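Local coordinates for predicted phosphatase, HAD family (Clostridium acetobutylicum, PDB 3MC1), which is a predicted phosphatase of the haloacid dehalogenase (HAD) superfamily, probably hydrolysing phosphate esters, although its substrate is not established, at residues A[24-29]-A[41-46]; A[53-58]-A[68-73]. All blocks are in the same frame, centred on the assembly; numbering follows the deposited sequence.

Contact 1. Residues A[24-29]-A[41-46]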
loop_
_atom_site.group_PDB
_atom_site.type_symbol
_atom_site.label_atom_id
_atom_site.label_comp_id
_atom_site.label_asym_id
_atom_site.label_seq_id
_atom_site.Cartn_x
_atom_site.Cartn_y
_atom_site.Cartn_z
ATOM N N LYS A 24 9.082 8.810 -10.042
ATOM C CA LYS A 24 9.330 9.219 -11.415
ATOM C C LYS A 24 8.023 9.585 -12.124
ATOM O O LYS A 24 7.995 10.509 -12.936
ATOM C CB LYS A 24 10.081 8.122 -12.176
ATOM C CG LYS A 24 11.580 8.162 -11.940
ATOM C CD LYS A 24 12.334 7.069 -12.688
ATOM C CE LYS A 24 13.828 7.169 -12.393
ATOM N NZ LYS A 24 14.644 6.172 -13.139
ATOM N N SER A 25 6.939 8.876 -11.806
ATOM C CA SER A 25 5.641 9.165 -12.411
ATOM C C SER A 25 5.122 10.509 -11.890
ATOM O O SER A 25 4.508 11.280 -12.627
ATOM C CB SER A 25 4.629 8.051 -12.094
ATOM O OG SER A 25 5.064 6.808 -12.620
ATOM N N VAL A 26 5.365 10.784 -10.614
ATOM C CA VAL A 26 4.936 12.045 -10.024
ATOM C C VAL A 26 5.755 13.188 -10.638
ATOM O O VAL A 26 5.202 14.223 -11.002
ATOM C CB VAL A 26 5.137 12.037 -8.495
ATOM C CG1 VAL A 26 4.722 13.384 -7.896
ATOM C CG2 VAL A 26 4.323 10.899 -7.886
ATOM N N LYS A 27 7.067 12.991 -10.757
ATOM C CA LYS A 27 7.930 14.016 -11.338
ATOM C C LYS A 27 7.504 14.293 -12.773
ATOM O O LYS A 27 7.476 15.448 -13.209
ATOM C CB LYS A 27 9.399 13.580 -11.315
ATOM C CG LYS A 27 10.330 14.593 -11.970
ATOM C CD LYS A 27 11.706 14.001 -12.238
ATOM C CE LYS A 27 12.720 14.392 -11.176
ATOM N NZ LYS A 27 13.140 15.822 -11.309
ATOM N N TYR A 28 7.176 13.232 -13.506
ATOM C CA TYR A 28 6.736 13.374 -14.892
ATOM C C TYR A 28 5.462 14.210 -14.942
ATOM O O TYR A 28 5.294 15.057 -15.822
ATOM C CB TYR A 28 6.448 12.008 -15.520
ATOM C CG TYR A 28 5.716 12.122 -16.835
ATOM C CD1 TYR A 28 6.396 12.469 -18.002
ATOM C CD2 TYR A 28 4.333 11.942 -16.907
ATOM C CE1 TYR A 28 5.721 12.640 -19.209
ATOM C CE2 TYR A 28 3.644 12.109 -18.111
ATOM C CZ TYR A 28 4.350 12.461 -19.256
ATOM O OH TYR A 28 3.686 12.655 -20.446
ATOM N N SER A 29 4.561 13.950 -13.997
ATOM C CA SER A 29 3.294 14.668 -13.918
ATOM C C SER A 29 3.473 16.132 -13.512
ATOM O O SER A 29 2.903 17.030 -14.133
ATOM C CB SER A 29 2.366 13.981 -12.914
ATOM O OG SER A 29 1.159 14.707 -12.768
ATOM N N SER A 41 13.613 11.650 -4.302
ATOM C CA SER A 41 13.462 11.327 -2.891
ATOM C C SER A 41 12.478 12.245 -2.165
ATOM O O SER A 41 11.806 11.824 -1.226
ATOM C CB SER A 41 14.823 11.383 -2.201
ATOM O OG SER A 41 14.720 10.959 -0.853
ATOM N N SER A 42 12.387 13.498 -2.600
ATOM C CA SER A 42 11.476 14.437 -1.959
ATOM C C SER A 42 10.016 14.110 -2.276
ATOM O O SER A 42 9.096 14.727 -1.733
ATOM C CB SER A 42 11.802 15.870 -2.392
ATOM O OG SER A 42 11.544 16.069 -3.767
ATOM N N LEU A 43 9.804 13.137 -3.155
ATOM C CA LEU A 43 8.456 12.736 -3.527
ATOM C C LEU A 43 8.086 11.383 -2.908
ATOM O O LEU A 43 7.071 10.791 -3.262
ATOM C CB LEU A 43 8.325 12.664 -5.056
ATOM C CG LEU A 43 8.579 13.970 -5.813
ATOM C CD1 LEU A 43 8.447 13.742 -7.314
ATOM C CD2 LEU A 43 7.597 15.027 -5.338
ATOM N N ASN A 44 8.909 10.902 -1.981
ATOM C CA ASN A 44 8.642 9.623 -1.326
ATOM C C ASN A 44 7.304 9.611 -0.601
ATOM O O ASN A 44 6.651 8.572 -0.529
ATOM C CB ASN A 44 9.755 9.279 -0.328
ATOM C CG ASN A 44 11.009 8.758 -1.007
ATOM O OD1 ASN A 44 11.089 8.719 -2.235
ATOM N ND2 ASN A 44 11.996 8.360 -0.212
ATOM N N LYS A 45 6.903 10.765 -0.073
ATOM C CA LYS A 45 5.647 10.874 0.666
ATOM C C LYS A 45 4.432 10.531 -0.190
ATOM O O LYS A 45 3.337 10.320 0.338
ATOM C CB LYS A 45 5.473 12.288 1.240
ATOM C CG LYS A 45 5.183 13.348 0.195
ATOM C CD LYS A 45 6.454 13.951 -0.369
ATOM C CE LYS A 45 6.927 15.110 0.495
ATOM N NZ LYS A 45 5.950 16.241 0.473
ATOM N N PHE A 46 4.625 10.496 -1.508
ATOM C CA PHE A 46 3.554 10.156 -2.446
ATOM C C PHE A 46 3.364 8.638 -2.490
ATOM O O PHE A 46 2.408 8.135 -3.090
ATOM C CB PHE A 46 3.908 10.651 -3.856
ATOM C CG PHE A 46 3.366 12.021 -4.192
ATOM C CD1 PHE A 46 2.154 12.159 -4.862
ATOM C CD2 PHE A 46 4.085 13.170 -3.870
ATOM C CE1 PHE A 46 1.664 13.427 -5.212
ATOM C CE2 PHE A 46 3.604 14.438 -4.214
ATOM C CZ PHE A 46 2.395 14.565 -4.885
#
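In the helical cap that follows the first strand of the HAD core, V26 on helix 19-31 meets L43 and F46 of the 3-10-rich connection leading to helix 51-59. The geometry identifies a CH-pi contact: V26 CG1 lies 3.8 Å from the centroid of the F46 ring and 5° off its normal. All six ring carbons are accordingly about equally far from this methyl. V26 CG1 is anti to the backbone N (chi1 178°), which leaves CG2 to reach the same ring near its attachment point, with V26 CG2 3.9 Å from F46 CD1. Both methyls lie on one face, CG1 over the centre and CG2 near the CG-CD1 side.

L43 comes to V26 from another direction, and the two side chains cross at a slant. L43 CD1 is 3.8 Å from V26 CG1, so one methyl of V26 packs on both partners. The contact buries 179 Å² in all and is apolar, with V26, L43 and F46 themselves buried. K27 adds its base alone: its chain bends at chi3 (-99°) and chi4, and NZ is hydrogen-bonded to V37 O. The F46 side chain is about 11 Å from the bound sodium ion. On the helix side, L43 CD1 also rests against the main chain, 3.8 Å from K27 N and 4.1 Å from K27 CB.

Contact 2. Residues A[53-58]-A[68-73]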
loop_
_atom_site.group_PDB
_atom_site.type_symbol
_atom_site.label_atom_id
_atom_site.label_comp_id
_atom_site.label_asym_id
_atom_site.label_seq_id
_atom_site.Cartn_x
_atom_site.Cartn_y
_atom_site.Cartn_z
ATOM N N THR A 53 -5.238 12.720 -2.879
ATOM C CA THR A 53 -5.003 13.356 -1.588
ATOM C C THR A 53 -3.624 14.031 -1.568
ATOM O O THR A 53 -3.470 15.148 -1.060
ATOM C CB THR A 53 -5.087 12.317 -0.432
ATOM O OG1 THR A 53 -3.883 11.543 -0.382
ATOM C CG2 THR A 53 -6.241 11.371 -0.666
ATOM N N SER A 54 -2.628 13.365 -2.151
ATOM C CA SER A 54 -1.267 13.895 -2.179
ATOM C C SER A 54 -1.078 15.116 -3.087
ATOM O O SER A 54 -0.448 16.090 -2.684
ATOM C CB SER A 54 -0.281 12.791 -2.580
ATOM O OG SER A 54 -0.227 11.760 -1.595
ATOM N N PHE A 55 -1.607 15.070 -4.306
ATOM C CA PHE A 55 -1.465 16.209 -5.216
ATOM C C PHE A 55 -2.176 17.438 -4.643
ATOM O O PHE A 55 -1.687 18.564 -4.752
ATOM C CB PHE A 55 -2.028 15.874 -6.602
ATOM C CG PHE A 55 -1.065 15.120 -7.487
ATOM C CD1 PHE A 55 0.182 15.657 -7.796
ATOM C CD2 PHE A 55 -1.412 13.874 -8.017
ATOM C CE1 PHE A 55 1.073 14.969 -8.621
ATOM C CE2 PHE A 55 -0.530 13.179 -8.843
ATOM C CZ PHE A 55 0.716 13.725 -9.147
HETATM N N MSE A 56 -3.333 17.216 -4.029
HETATM C CA MSE A 56 -4.096 18.306 -3.433
HETATM C C MSE A 56 -3.396 18.884 -2.207
HETATM O O MSE A 56 -3.318 20.101 -2.046
HETATM C CB MSE A 56 -5.496 17.823 -3.049
HETATM C CG MSE A 56 -6.372 17.490 -4.236
HETATM SE SE MSE A 56 -8.137 16.943 -3.706
HETATM C CE MSE A 56 -8.881 18.693 -3.317
ATOM N N GLU A 57 -2.873 18.008 -1.357
ATOM C CA GLU A 57 -2.193 18.429 -0.136
ATOM C C GLU A 57 -0.829 19.071 -0.358
ATOM O O GLU A 57 -0.531 20.113 0.218
ATOM C CB GLU A 57 -2.024 17.236 0.807
ATOM C CG GLU A 57 -1.570 17.613 2.211
ATOM C CD GLU A 57 -1.163 16.405 3.043
ATOM O OE1 GLU A 57 -1.838 15.353 2.945
ATOM O OE2 GLU A 57 -0.173 16.513 3.806
ATOM N N TYR A 58 0.000 18.449 -1.190
ATOM C CA TYR A 58 1.350 18.948 -1.449
ATOM C C TYR A 58 1.480 20.001 -2.548
ATOM O O TYR A 58 2.514 20.671 -2.652
ATOM C CB TYR A 58 2.277 17.772 -1.766
ATOM C CG TYR A 58 2.314 16.726 -0.675
ATOM C CD1 TYR A 58 2.826 17.028 0.583
ATOM C CD2 TYR A 58 1.797 15.450 -0.888
ATOM C CE1 TYR A 58 2.818 16.088 1.609
ATOM C CE2 TYR A 58 1.783 14.500 0.131
ATOM C CZ TYR A 58 2.294 14.829 1.379
ATOM O OH TYR A 58 2.268 13.913 2.403
ATOM N N VAL A 68 -6.254 15.622 -13.281
ATOM C CA VAL A 68 -5.475 15.767 -14.506
ATOM C C VAL A 68 -4.071 15.267 -14.224
ATOM O O VAL A 68 -3.482 14.538 -15.030
ATOM C CB VAL A 68 -5.402 17.247 -14.962
ATOM C CG1 VAL A 68 -4.406 17.390 -16.114
ATOM C CG2 VAL A 68 -6.777 17.720 -15.399
ATOM N N ALA A 69 -3.549 15.669 -13.066
ATOM C CA ALA A 69 -2.222 15.277 -12.626
ATOM C C ALA A 69 -2.119 13.756 -12.492
ATOM O O ALA A 69 -1.083 13.165 -12.806
ATOM C CB ALA A 69 -1.905 15.939 -11.293
ATOM N N ILE A 70 -3.193 13.130 -12.020
ATOM C CA ILE A 70 -3.209 11.679 -11.853
ATOM C C ILE A 70 -3.105 11.011 -13.221
ATOM O O ILE A 70 -2.413 10.008 -13.379
ATOM C CB ILE A 70 -4.502 11.221 -11.125
ATOM C CG1 ILE A 70 -4.425 11.626 -9.650
ATOM C CG2 ILE A 70 -4.686 9.714 -11.263
ATOM C CD1 ILE A 70 -5.716 11.377 -8.854
ATOM N N ASP A 71 -3.778 11.579 -14.218
ATOM C CA ASP A 71 -3.718 11.014 -15.561
ATOM C C ASP A 71 -2.320 11.087 -16.165
ATOM O O ASP A 71 -1.884 10.139 -16.819
ATOM C CB ASP A 71 -4.730 11.700 -16.479
ATOM C CG ASP A 71 -6.148 11.312 -16.151
ATOM O OD1 ASP A 71 -6.365 10.134 -15.799
ATOM O OD2 ASP A 71 -7.049 12.169 -16.250
ATOM N N TYR A 72 -1.613 12.201 -15.957
ATOM C CA TYR A 72 -0.253 12.324 -16.487
ATOM C C TYR A 72 0.617 11.271 -15.809
ATOM O O TYR A 72 1.434 10.607 -16.443
ATOM C CB TYR A 72 0.350 13.699 -16.195
ATOM C CG TYR A 72 -0.269 14.849 -16.948
ATOM C CD1 TYR A 72 -0.670 14.708 -18.275
ATOM C CD2 TYR A 72 -0.427 16.094 -16.339
ATOM C CE1 TYR A 72 -1.216 15.783 -18.978
ATOM C CE2 TYR A 72 -0.969 17.172 -17.028
ATOM C CZ TYR A 72 -1.364 17.008 -18.348
ATOM O OH TYR A 72 -1.923 18.068 -19.026
ATOM N N TYR A 73 0.447 11.156 -14.499
ATOM C CA TYR A 73 1.181 10.190 -13.700
ATOM C C TYR A 73 1.011 8.814 -14.343
ATOM O O TYR A 73 1.989 8.106 -14.587
ATOM C CB TYR A 73 0.607 10.185 -12.281
ATOM C CG TYR A 73 1.073 9.052 -11.387
ATOM C CD1 TYR A 73 2.001 9.282 -10.379
ATOM C CD2 TYR A 73 0.528 7.763 -11.506
ATOM C CE1 TYR A 73 2.374 8.268 -9.499
ATOM C CE2 TYR A 73 0.902 6.737 -10.635
ATOM C CZ TYR A 73 1.820 7.000 -9.632
ATOM O OH TYR A 73 2.165 6.020 -8.732
#
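F55 of helix 51-59 turns the flat of its ring to A69 of helix 63-81, and that orientation governs the contact. A69 CB stands 3.8 Å from the ring centroid and only 5° off the normal, a CH-pi arrangement with the methyl centred over the face. The individual separations confirm the centring, since the six ring carbons span a narrow range: A69 CB is 3.9 Å from F55 CD2, and A69 CB is 4.1 Å from F55 CD1. In F55, CG is anti to the carbonyl carbon and beside the backbone N (chi1 -83°), which sends the ring across the gap between the helices. With so small a partner, the backbones can be bridged by one aromatic side chain, and F55 CA and A69 CA are 7.5 Å apart.

I70 meets the same ring differently. Its CG1, anti to its own carbonyl carbon (chi1 -72°), approaches F55 CD2 obliquely at 4.1 Å. The ring also passes near the main chain, with F55 CE2 4.0 Å from A69 O. That carbonyl is already engaged twice: Y73 N donates to A69 O at 3.0 Å within the helix, and S29 OG of helix 19-31 is hydrogen-bonded to it as well.

Around this pair, F55 touches L30 and F61, and its ring meets that of F46 edge-to-face. The side-chain contacts of the 155 Å² interface are apolar. Both helices belong to the helical cap inserted between strands 6-9 and 104-109 of the Rossmann-like domain, as in HAD phosphatases with a C1-type cap.

From the N terminus, strand 6-9 leads into helix 19-31, and contact 1 folds the following connection back on that helix, closing an 11-residue loop between its segments. Only after that does contact 2 open, joining helix 51-59 to helix 63-81 across nine intervening residues. The two closures are therefore in series, neither nested nor crossed, before the chain re-enters the sheet at strand 104-109. Their centres lie 10 Å apart, and they touch directly: F46 packs on S54, while K45 makes a cation-pi contact with Y58. Together they tie three successive helices and one connection into one helical cap lobe, set apart from the Rossmann-like core.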